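Local coordinates for protein STU0660 (Streptococcus thermophilus, PDB 3ZTH) that is a large Csn2-type CRISPR-associated protein that binds magnesium ions and probably acts as a DNA-binding component of bacterial adaptive immunity, at residues V5-K10 and K31-Q36; M90-G95 and L154-F159; I217-I222 and E248-F253. All coordinates share one frame; numbering follows the deposited sequence.

Contact 1. Residues V5-K10 and K31-Q36; sequences VQHPYK and KYYTWQ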
loop_
_atom_site.group_PDB
_atom_site.type_symbol
_atom_site.label_atom_id
_atom_site.label_comp_id
_atom_site.label_asym_id
_atom_site.label_seq_id
_atom_site.Cartn_x
_atom_site.Cartn_y
_atom_site.Cartn_z
ATOM N N VAL A 5 14.553 24.114 27.536
ATOM C CA VAL A 5 14.249 22.779 27.042
ATOM C C VAL A 5 14.010 21.759 28.125
ATOM O O VAL A 5 14.808 21.608 29.055
ATOM C CB VAL A 5 15.383 22.266 26.122
ATOM C CG1 VAL A 5 14.979 20.946 25.473
ATOM C CG2 VAL A 5 15.695 23.313 25.064
ATOM N N GLN A 6 12.910 21.034 27.979
ATOM C CA GLN A 6 12.546 20.018 28.937
ATOM C C GLN A 6 13.533 18.859 28.986
ATOM O O GLN A 6 13.959 18.325 27.958
ATOM C CB GLN A 6 11.158 19.489 28.622
ATOM C CG GLN A 6 10.490 18.844 29.816
ATOM C CD GLN A 6 9.030 18.581 29.566
ATOM O OE1 GLN A 6 8.322 19.421 28.992
ATOM N NE2 GLN A 6 8.556 17.414 30.001
ATOM N N HIS A 7 13.880 18.474 30.208
ATOM C CA HIS A 7 14.798 17.379 30.462
ATOM C C HIS A 7 14.005 16.308 31.199
ATOM O O HIS A 7 13.245 16.613 32.111
ATOM C CB HIS A 7 15.940 17.863 31.349
ATOM C CG HIS A 7 17.013 16.843 31.561
ATOM N ND1 HIS A 7 18.072 16.686 30.694
ATOM C CD2 HIS A 7 17.190 15.926 32.541
ATOM C CE1 HIS A 7 18.857 15.718 31.132
ATOM N NE2 HIS A 7 18.345 15.241 32.252
ATOM N N PRO A 8 14.186 15.035 30.830
ATOM C CA PRO A 8 13.456 13.947 31.489
ATOM C C PRO A 8 13.439 13.915 33.023
ATOM O O PRO A 8 12.424 13.554 33.608
ATOM C CB PRO A 8 14.074 12.687 30.874
ATOM C CG PRO A 8 15.442 13.126 30.476
ATOM C CD PRO A 8 15.180 14.496 29.891
ATOM N N TYR A 9 14.525 14.281 33.694
ATOM C CA TYR A 9 14.478 14.239 35.154
ATOM C C TYR A 9 15.131 15.383 35.922
ATOM O O TYR A 9 15.143 15.383 37.155
ATOM C CB TYR A 9 15.017 12.895 35.671
ATOM C CG TYR A 9 15.919 12.135 34.716
ATOM C CD1 TYR A 9 17.212 12.584 34.422
ATOM C CD2 TYR A 9 15.482 10.947 34.120
ATOM C CE1 TYR A 9 18.053 11.861 33.554
ATOM C CE2 TYR A 9 16.309 10.219 33.252
ATOM C CZ TYR A 9 17.592 10.679 32.973
ATOM O OH TYR A 9 18.404 9.951 32.122
ATOM N N LYS A 10 15.659 16.367 35.205
ATOM C CA LYS A 10 16.293 17.504 35.851
ATOM C C LYS A 10 15.669 18.816 35.396
ATOM O O LYS A 10 14.699 18.832 34.636
ATOM C CB LYS A 10 17.786 17.516 35.533
ATOM C CG LYS A 10 18.544 16.300 36.029
ATOM C CD LYS A 10 20.029 16.482 35.785
ATOM C CE LYS A 10 20.857 15.412 36.474
ATOM N NZ LYS A 10 22.315 15.711 36.326
ATOM N N LYS A 31 24.401 17.610 24.848
ATOM C CA LYS A 31 24.302 18.380 23.606
ATOM C C LYS A 31 23.436 17.603 22.636
ATOM O O LYS A 31 22.548 18.157 21.985
ATOM C CB LYS A 31 25.688 18.620 22.972
ATOM C CG LYS A 31 26.572 19.581 23.774
ATOM C CD LYS A 31 27.795 20.089 23.000
ATOM C CE LYS A 31 28.844 19.015 22.813
ATOM N NZ LYS A 31 30.057 19.579 22.173
ATOM N N TYR A 32 23.679 16.301 22.569
ATOM C CA TYR A 32 22.929 15.458 21.659
ATOM C C TYR A 32 21.455 15.417 22.012
ATOM O O TYR A 32 20.598 15.490 21.133
ATOM C CB TYR A 32 23.502 14.040 21.644
ATOM C CG TYR A 32 22.938 13.205 20.518
ATOM C CD1 TYR A 32 23.522 13.231 19.255
ATOM C CD2 TYR A 32 21.806 12.417 20.703
ATOM C CE1 TYR A 32 22.999 12.495 18.203
ATOM C CE2 TYR A 32 21.268 11.673 19.657
ATOM C CZ TYR A 32 21.874 11.718 18.405
ATOM O OH TYR A 32 21.368 10.976 17.356
ATOM N N TYR A 33 21.168 15.290 23.301
ATOM C CA TYR A 33 19.798 15.249 23.776
ATOM C C TYR A 33 19.100 16.559 23.423
ATOM O O TYR A 33 17.959 16.562 22.978
ATOM C CB TYR A 33 19.764 15.053 25.290
ATOM C CG TYR A 33 18.384 15.245 25.853
ATOM C CD1 TYR A 33 17.432 14.233 25.769
ATOM C CD2 TYR A 33 18.003 16.465 26.414
ATOM C CE1 TYR A 33 16.119 14.430 26.229
ATOM C CE2 TYR A 33 16.698 16.675 26.874
ATOM C CZ TYR A 33 15.764 15.650 26.777
ATOM O OH TYR A 33 14.483 15.842 27.235
ATOM N N THR A 34 19.795 17.669 23.637
ATOM C CA THR A 34 19.245 18.978 23.351
ATOM C C THR A 34 18.925 19.065 21.861
ATOM O O THR A 34 17.864 19.574 21.474
ATOM C CB THR A 34 20.230 20.076 23.756
ATOM O OG1 THR A 34 20.588 19.898 25.132
ATOM C CG2 THR A 34 19.602 21.446 23.588
ATOM N N TRP A 35 19.827 18.542 21.028
ATOM C CA TRP A 35 19.602 18.537 19.580
ATOM C C TRP A 35 18.390 17.671 19.210
ATOM O O TRP A 35 17.573 18.054 18.373
ATOM C CB TRP A 35 20.828 17.998 18.822
ATOM C CG TRP A 35 20.520 17.778 17.372
ATOM C CD1 TRP A 35 20.365 18.740 16.417
ATOM C CD2 TRP A 35 20.162 16.536 16.745
ATOM N NE1 TRP A 35 19.921 18.184 15.243
ATOM C CE2 TRP A 35 19.787 16.834 15.412
ATOM C CE3 TRP A 35 20.113 15.204 17.180
ATOM C CZ2 TRP A 35 19.368 15.849 14.508
ATOM C CZ3 TRP A 35 19.696 14.219 16.282
ATOM C CH2 TRP A 35 19.327 14.549 14.958
ATOM N N GLN A 36 18.282 16.502 19.829
ATOM C CA GLN A 36 17.184 15.581 19.538
ATOM C C GLN A 36 15.821 16.194 19.843
ATOM O O GLN A 36 14.873 16.033 19.083
ATOM C CB GLN A 36 17.368 14.283 20.338
ATOM C CG GLN A 36 16.386 13.161 19.996
ATOM C CD GLN A 36 16.546 12.643 18.572
ATOM O OE1 GLN A 36 15.880 13.123 17.646
ATOM N NE2 GLN A 36 17.445 11.670 18.387
#

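Contact 2. Residues M90-G95 and L154-F159; sequences MEYKKG and LLTKNF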
loop_
_atom_site.group_PDB
_atom_site.type_symbol
_atom_site.label_atom_id
_atom_site.label_comp_id
_atom_site.label_asym_id
_atom_site.label_seq_id
_atom_site.Cartn_x
_atom_site.Cartn_y
_atom_site.Cartn_z
HETATM N N MSE A 90 17.377 20.617 -1.318
HETATM C CA MSE A 90 17.449 21.185 -2.658
HETATM C C MSE A 90 16.667 20.390 -3.706
HETATM O O MSE A 90 16.684 20.713 -4.895
HETATM C CB MSE A 90 18.915 21.358 -3.055
HETATM C CG MSE A 90 19.593 22.414 -2.195
HETATM SE SE MSE A 90 21.464 22.722 -2.526
HETATM C CE MSE A 90 21.312 23.984 -3.993
ATOM N N GLU A 91 15.971 19.354 -3.252
ATOM C CA GLU A 91 15.145 18.550 -4.137
ATOM C C GLU A 91 13.712 19.060 -3.964
ATOM O O GLU A 91 13.348 19.568 -2.900
ATOM C CB GLU A 91 15.240 17.070 -3.765
ATOM C CG GLU A 91 16.649 16.504 -3.875
ATOM C CD GLU A 91 16.745 15.062 -3.387
ATOM O OE1 GLU A 91 16.079 14.730 -2.377
ATOM O OE2 GLU A 91 17.495 14.266 -3.998
ATOM N N TYR A 92 12.906 18.942 -5.012
ATOM C CA TYR A 92 11.534 19.413 -4.947
ATOM C C TYR A 92 10.634 18.368 -4.305
ATOM O O TYR A 92 10.150 17.456 -4.969
ATOM C CB TYR A 92 11.034 19.754 -6.350
ATOM C CG TYR A 92 9.686 20.424 -6.371
ATOM C CD1 TYR A 92 9.579 21.807 -6.243
ATOM C CD2 TYR A 92 8.511 19.682 -6.509
ATOM C CE1 TYR A 92 8.334 22.441 -6.253
ATOM C CE2 TYR A 92 7.259 20.305 -6.520
ATOM C CZ TYR A 92 7.180 21.687 -6.394
ATOM O OH TYR A 92 5.961 22.326 -6.426
ATOM N N LYS A 93 10.434 18.497 -2.999
ATOM C CA LYS A 93 9.582 17.582 -2.253
ATOM C C LYS A 93 8.780 18.408 -1.271
ATOM O O LYS A 93 9.001 19.610 -1.132
ATOM C CB LYS A 93 10.408 16.567 -1.465
ATOM C CG LYS A 93 11.233 15.599 -2.287
ATOM C CD LYS A 93 12.143 14.805 -1.348
ATOM C CE LYS A 93 13.130 13.912 -2.094
ATOM N NZ LYS A 93 14.118 13.289 -1.156
ATOM N N LYS A 94 7.852 17.758 -0.585
ATOM C CA LYS A 94 7.029 18.448 0.394
ATOM C C LYS A 94 7.868 19.068 1.509
ATOM O O LYS A 94 8.636 18.379 2.183
ATOM C CB LYS A 94 6.018 17.479 1.008
ATOM C CG LYS A 94 5.266 18.058 2.195
ATOM C CD LYS A 94 4.330 17.035 2.820
ATOM C CE LYS A 94 3.571 17.627 4.000
ATOM N NZ LYS A 94 2.511 16.693 4.494
ATOM N N GLY A 95 7.728 20.377 1.682
ATOM C CA GLY A 95 8.432 21.080 2.742
ATOM C C GLY A 95 9.906 21.425 2.616
ATOM O O GLY A 95 10.453 22.052 3.525
ATOM N N LEU A 154 4.561 19.180 -12.641
ATOM C CA LEU A 154 5.721 19.090 -13.525
ATOM C C LEU A 154 7.027 19.068 -12.729
ATOM O O LEU A 154 7.919 18.259 -12.994
ATOM C CB LEU A 154 5.754 20.277 -14.490
ATOM C CG LEU A 154 5.111 20.107 -15.864
ATOM C CD1 LEU A 154 5.477 21.305 -16.725
ATOM C CD2 LEU A 154 5.607 18.824 -16.522
ATOM N N LEU A 155 7.140 19.974 -11.765
ATOM C CA LEU A 155 8.334 20.047 -10.941
ATOM C C LEU A 155 8.531 18.759 -10.153
ATOM O O LEU A 155 9.663 18.349 -9.890
ATOM C CB LEU A 155 8.237 21.233 -9.973
ATOM C CG LEU A 155 8.353 22.617 -10.613
ATOM C CD1 LEU A 155 8.170 23.696 -9.568
ATOM C CD2 LEU A 155 9.707 22.742 -11.269
ATOM N N THR A 156 7.425 18.119 -9.794
ATOM C CA THR A 156 7.471 16.896 -9.011
ATOM C C THR A 156 7.797 15.636 -9.804
ATOM O O THR A 156 8.309 14.671 -9.243
ATOM C CB THR A 156 6.129 16.655 -8.285
ATOM O OG1 THR A 156 5.739 17.836 -7.575
ATOM C CG2 THR A 156 6.260 15.508 -7.296
ATOM N N LYS A 157 7.521 15.640 -11.105
ATOM C CA LYS A 157 7.750 14.440 -11.910
ATOM C C LYS A 157 8.693 14.529 -13.107
ATOM O O LYS A 157 9.285 13.526 -13.501
ATOM C CB LYS A 157 6.404 13.913 -12.415
ATOM C CG LYS A 157 5.389 13.597 -11.323
ATOM C CD LYS A 157 5.700 12.278 -10.637
ATOM C CE LYS A 157 4.579 11.874 -9.699
ATOM N NZ LYS A 157 4.781 10.481 -9.207
ATOM N N ASN A 158 8.834 15.714 -13.690
ATOM C CA ASN A 158 9.668 15.858 -14.878
ATOM C C ASN A 158 10.908 16.730 -14.739
ATOM O O ASN A 158 11.608 16.977 -15.719
ATOM C CB ASN A 158 8.797 16.369 -16.019
ATOM C CG ASN A 158 7.610 15.466 -16.275
ATOM O OD1 ASN A 158 7.754 14.373 -16.826
ATOM N ND2 ASN A 158 6.433 15.902 -15.855
ATOM N N PHE A 159 11.183 17.192 -13.525
ATOM C CA PHE A 159 12.349 18.019 -13.282
ATOM C C PHE A 159 13.195 17.476 -12.149
ATOM O O PHE A 159 12.679 16.971 -11.148
ATOM C CB PHE A 159 11.931 19.450 -12.968
ATOM C CG PHE A 159 11.493 20.222 -14.171
ATOM C CD1 PHE A 159 12.379 20.456 -15.221
ATOM C CD2 PHE A 159 10.197 20.722 -14.262
ATOM C CE1 PHE A 159 11.981 21.180 -16.341
ATOM C CE2 PHE A 159 9.785 21.450 -15.382
ATOM C CZ PHE A 159 10.679 21.679 -16.422
#

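Contact 3. Residues I217-I222 and E248-F253; sequences IFYRQI and EENSRF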
loop_
_atom_site.group_PDB
_atom_site.type_symbol
_atom_site.label_atom_id
_atom_site.label_comp_id
_atom_site.label_asym_id
_atom_site.label_seq_id
_atom_site.Cartn_x
_atom_site.Cartn_y
_atom_site.Cartn_z
ATOM N N ILE A 217 34.772 30.832 5.706
ATOM C CA ILE A 217 34.054 31.349 4.550
ATOM C C ILE A 217 32.546 31.142 4.758
ATOM O O ILE A 217 31.733 32.049 4.528
ATOM C CB ILE A 217 34.509 30.626 3.254
ATOM C CG1 ILE A 217 35.944 31.039 2.919
ATOM C CG2 ILE A 217 33.556 30.943 2.103
ATOM C CD1 ILE A 217 36.528 30.325 1.702
ATOM N N PHE A 218 32.186 29.939 5.195
ATOM C CA PHE A 218 30.796 29.582 5.468
ATOM C C PHE A 218 30.199 30.462 6.566
ATOM O O PHE A 218 29.055 30.914 6.466
ATOM C CB PHE A 218 30.726 28.112 5.889
ATOM C CG PHE A 218 29.504 27.762 6.687
ATOM C CD1 PHE A 218 28.283 27.546 6.060
ATOM C CD2 PHE A 218 29.573 27.674 8.079
ATOM C CE1 PHE A 218 27.143 27.247 6.804
ATOM C CE2 PHE A 218 28.443 27.377 8.832
ATOM C CZ PHE A 218 27.222 27.163 8.195
ATOM N N TYR A 219 30.981 30.702 7.614
ATOM C CA TYR A 219 30.526 31.514 8.742
ATOM C C TYR A 219 30.282 32.974 8.371
ATOM O O TYR A 219 29.353 33.599 8.888
ATOM C CB TYR A 219 31.529 31.414 9.901
ATOM C CG TYR A 219 31.191 32.282 11.096
ATOM C CD1 TYR A 219 30.125 31.962 11.939
ATOM C CD2 TYR A 219 31.936 33.426 11.381
ATOM C CE1 TYR A 219 29.812 32.762 13.037
ATOM C CE2 TYR A 219 31.635 34.224 12.470
ATOM C CZ TYR A 219 30.574 33.890 13.296
ATOM O OH TYR A 219 30.287 34.692 14.383
ATOM N N ARG A 220 31.114 33.522 7.487
ATOM C CA ARG A 220 30.914 34.905 7.050
ATOM C C ARG A 220 29.587 34.976 6.299
ATOM O O ARG A 220 28.821 35.924 6.452
ATOM C CB ARG A 220 32.042 35.365 6.134
ATOM C CG ARG A 220 33.358 35.573 6.842
ATOM C CD ARG A 220 34.451 35.969 5.858
ATOM N NE ARG A 220 35.768 35.969 6.494
ATOM C CZ ARG A 220 36.110 36.759 7.508
ATOM N NH1 ARG A 220 35.234 37.628 8.006
ATOM N NH2 ARG A 220 37.327 36.662 8.038
ATOM N N GLN A 221 29.315 33.956 5.494
ATOM C CA GLN A 221 28.071 33.900 4.743
ATOM C C GLN A 221 26.866 33.909 5.670
ATOM O O GLN A 221 25.942 34.691 5.460
ATOM C CB GLN A 221 28.043 32.665 3.846
ATOM C CG GLN A 221 28.870 32.835 2.582
ATOM C CD GLN A 221 29.054 31.545 1.802
ATOM O OE1 GLN A 221 28.134 30.736 1.680
ATOM N NE2 GLN A 221 30.248 31.356 1.254
ATOM N N ILE A 222 26.860 33.071 6.707
ATOM C CA ILE A 222 25.703 33.080 7.593
ATOM C C ILE A 222 25.583 34.397 8.363
ATOM O O ILE A 222 24.474 34.827 8.671
ATOM C CB ILE A 222 25.686 31.876 8.583
ATOM C CG1 ILE A 222 26.862 31.928 9.543
ATOM C CG2 ILE A 222 25.703 30.569 7.807
ATOM C CD1 ILE A 222 26.839 30.764 10.514
ATOM N N GLU A 248 31.686 40.443 19.618
ATOM C CA GLU A 248 30.794 41.207 20.488
ATOM C C GLU A 248 29.310 40.906 20.300
ATOM O O GLU A 248 28.551 40.888 21.267
ATOM C CB GLU A 248 31.016 42.718 20.310
ATOM C CG GLU A 248 32.007 43.338 21.297
ATOM C CD GLU A 248 31.621 43.120 22.771
ATOM O OE1 GLU A 248 30.637 42.391 23.055
ATOM O OE2 GLU A 248 32.315 43.678 23.652
ATOM N N GLU A 249 28.900 40.660 19.065
ATOM C CA GLU A 249 27.504 40.397 18.772
ATOM C C GLU A 249 26.961 39.043 19.201
ATOM O O GLU A 249 25.898 38.976 19.813
ATOM C CB GLU A 249 27.246 40.585 17.277
ATOM C CG GLU A 249 27.677 41.945 16.771
ATOM C CD GLU A 249 27.208 43.068 17.685
ATOM O OE1 GLU A 249 25.976 43.213 17.870
ATOM O OE2 GLU A 249 28.072 43.801 18.224
ATOM N N ASN A 250 27.683 37.970 18.885
ATOM C CA ASN A 250 27.227 36.619 19.200
ATOM C C ASN A 250 27.682 36.041 20.537
ATOM O O ASN A 250 27.228 34.979 20.941
ATOM C CB ASN A 250 27.651 35.659 18.083
ATOM C CG ASN A 250 29.168 35.441 18.028
ATOM O OD1 ASN A 250 29.908 35.802 18.949
ATOM N ND2 ASN A 250 29.631 34.831 16.944
ATOM N N SER A 251 28.575 36.741 21.218
ATOM C CA SER A 251 29.108 36.281 22.501
ATOM C C SER A 251 28.100 35.681 23.497
ATOM O O SER A 251 28.297 34.578 24.011
ATOM C CB SER A 251 29.848 37.435 23.173
ATOM O OG SER A 251 30.595 36.964 24.272
ATOM N N ARG A 252 27.033 36.420 23.780
ATOM C CA ARG A 252 26.013 35.986 24.723
ATOM C C ARG A 252 25.235 34.749 24.275
ATOM O O ARG A 252 24.583 34.089 25.081
ATOM C CB ARG A 252 25.041 37.141 24.990
ATOM C CG ARG A 252 25.643 38.252 25.849
ATOM C CD ARG A 252 24.665 39.406 26.092
ATOM N NE ARG A 252 24.373 40.150 24.866
ATOM C CZ ARG A 252 23.197 40.149 24.239
ATOM N NH1 ARG A 252 22.182 39.439 24.724
ATOM N NH2 ARG A 252 23.040 40.855 23.122
ATOM N N PHE A 253 25.312 34.423 22.992
ATOM C CA PHE A 253 24.589 33.275 22.484
ATOM C C PHE A 253 25.441 32.022 22.350
ATOM O O PHE A 253 25.042 31.040 21.712
ATOM C CB PHE A 253 23.915 33.663 21.174
ATOM C CG PHE A 253 23.124 34.925 21.296
ATOM C CD1 PHE A 253 22.085 35.015 22.226
ATOM C CD2 PHE A 253 23.476 36.059 20.570
ATOM C CE1 PHE A 253 21.416 36.216 22.439
ATOM C CE2 PHE A 253 22.811 37.271 20.774
ATOM C CZ PHE A 253 21.783 37.352 21.709
#

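Contact 1. Residues V5-K10 and K31-Q36
A single hydrogen bond joins the two segments: the phenol of Y33 gives its proton to the backbone carbonyl of Q6, with OH and O only 2.6 Å apart. The hydroxyl comes in to one side of the carbonyl oxygen, at a C=O···O angle of 135°, and is tilted moderately from the carbonyl plane. Seen from Y33, the oxygen lies at the ring edge near its plane. The tyrosine reaches it because CG stands anti to the backbone N (chi1 170°), which carries the ring away from helix 28-43 toward the loop.

The ring contact is a T-shaped pair in which the edge of H7 is turned to the face of Y33, with centroids 5.4 Å apart and planes at 67°. Its closest atoms, H7 ND1 and Y33 CE2, are still 4.1 Å apart, so this is a light touch compared with the phenol bond.

Apolar packing comes from P8, whose side chain comes from the opposite direction to that of Y33. Its CD is 3.4 Å from Y33 CZ and 3.1 Å from Y33 OH, and the same CD also lies over one face of the H7 ring, toward its rim. F55 touches Q6, P8 and Y33 alike, I13 touches both rings, and W174 of the second subunit meets the Y33 ring. The side-chain amide of Q6 leads away from the helix, its OE1 accepting from the backbone N of T61.

On the loop side the phenol is met by one short bond and a proline methylene, while H7 ND1 is buried by the contact without a partner in the model. The one hydrogen bond across the contact runs from a helix side chain to the loop backbone, and the imidazole adds only its edge-to-face contact.

Contact 2. Residues M90-G95 and L154-F159
The Y92 ring receives L155 on one face and T156 at its edge. L155 CB stands over the ring centre, 3.6 Å from the centroid and only 7° off the normal, a well-centred CH-pi contact. From there the leucine runs out across the ring, so that CD1 comes within 3.5 Å of Y92 CE1. At the rim, near the ring plane, T156 OG1 is 3.1 Å from Y92 CE2; this oxygen is hydrogen-bonded to the carbonyl of D152, one turn earlier in the helix. Both side chains cross the tyrosine at about a right angle.

Y92 presents its ring this way with CG anti to the backbone N (chi1 -172°), and the backbones come close, 6.3 Å from Y92 CA to T156 CA. The phenol end is held as well: Y92 OH bonds with D152 OD1 and with R103 NE, so hydrogen bonds at the hydroxyl and the leucine on the face together limit movement of the ring. In the same loop, K93 NZ and E91 OE1 form a salt bridge of 2.7 Å.

L155 also touches M129 of the third subunit, and F159 beyond it pairs with a strand of that chain. The arrangement is a CH-pi contact between a loop tyrosine and a leucine in the last turn of helix 151-157, joining the 83-89/97-106 helical connection to a helix at the subunit interface.

Contact 3. Residues I217-I222 and E248-F253
With CG anti to the backbone N (chi1 177°), Y219 sends its phenol straight out from helix 212-228, while N250 turns its CG between the backbone N and the carbonyl carbon (chi1 69°), which brings ND2 to the hydroxyl. The side chains span the gap although the CA atoms of Y219 and N250 are 12.1 Å apart, so the contact rests on these two side chains.

Y219 OH and N250 ND2 lie 2.6 Å apart, with the nitrogen at the ring edge near the ring plane and the ring and amide planes turned 48° against each other. The angle is poor and the pair does not count as a hydrogen bond; at such a short separation its detail is doubtful. N250 ND2 has a weak bond to the carbonyl of K245 instead.

The loop itself fixes N250. Its backbone N donates to D247 OD1, and its carbonyl O accepts from F253 N at 2.9 Å. The tyrosine also rests on K245, D247 and I20, and N250 on Q22, so both residues are buried against strand 20-24.

The setting is consistent with the P-loop NTPase-like fold of its clan, in which a helix and an inter-strand loop meet beside a central strand. E212, a magnesium ligand seen for this protein though no ion is bound to it in this chain, lies on the same helix, about 10 Å from Y219 between side chains.

The three contacts follow one another along the chain without overlapping. Contacts 1 and 3 both adjoin the mixed six-stranded sheet: helix 28-43 directly follows strand 20-24, and the loop 248-253 leads into the neighbouring strand 254-257. Their centres are 25 Å apart. Contact 2 lies away from this sheet, between the loop after helix 83-89 and helix 151-157, with its centre 35 Å from contact 1 and 33 Å from contact 3, and the nearest atoms of any two contacts are about 11 to 15 Å apart. The magnesium ligand Q26 lies just before helix 28-43. Contact 3 is internal to the subunit, whereas contacts 1 and 2 adjoin different neighbouring subunits of the tetramer, the second and the third.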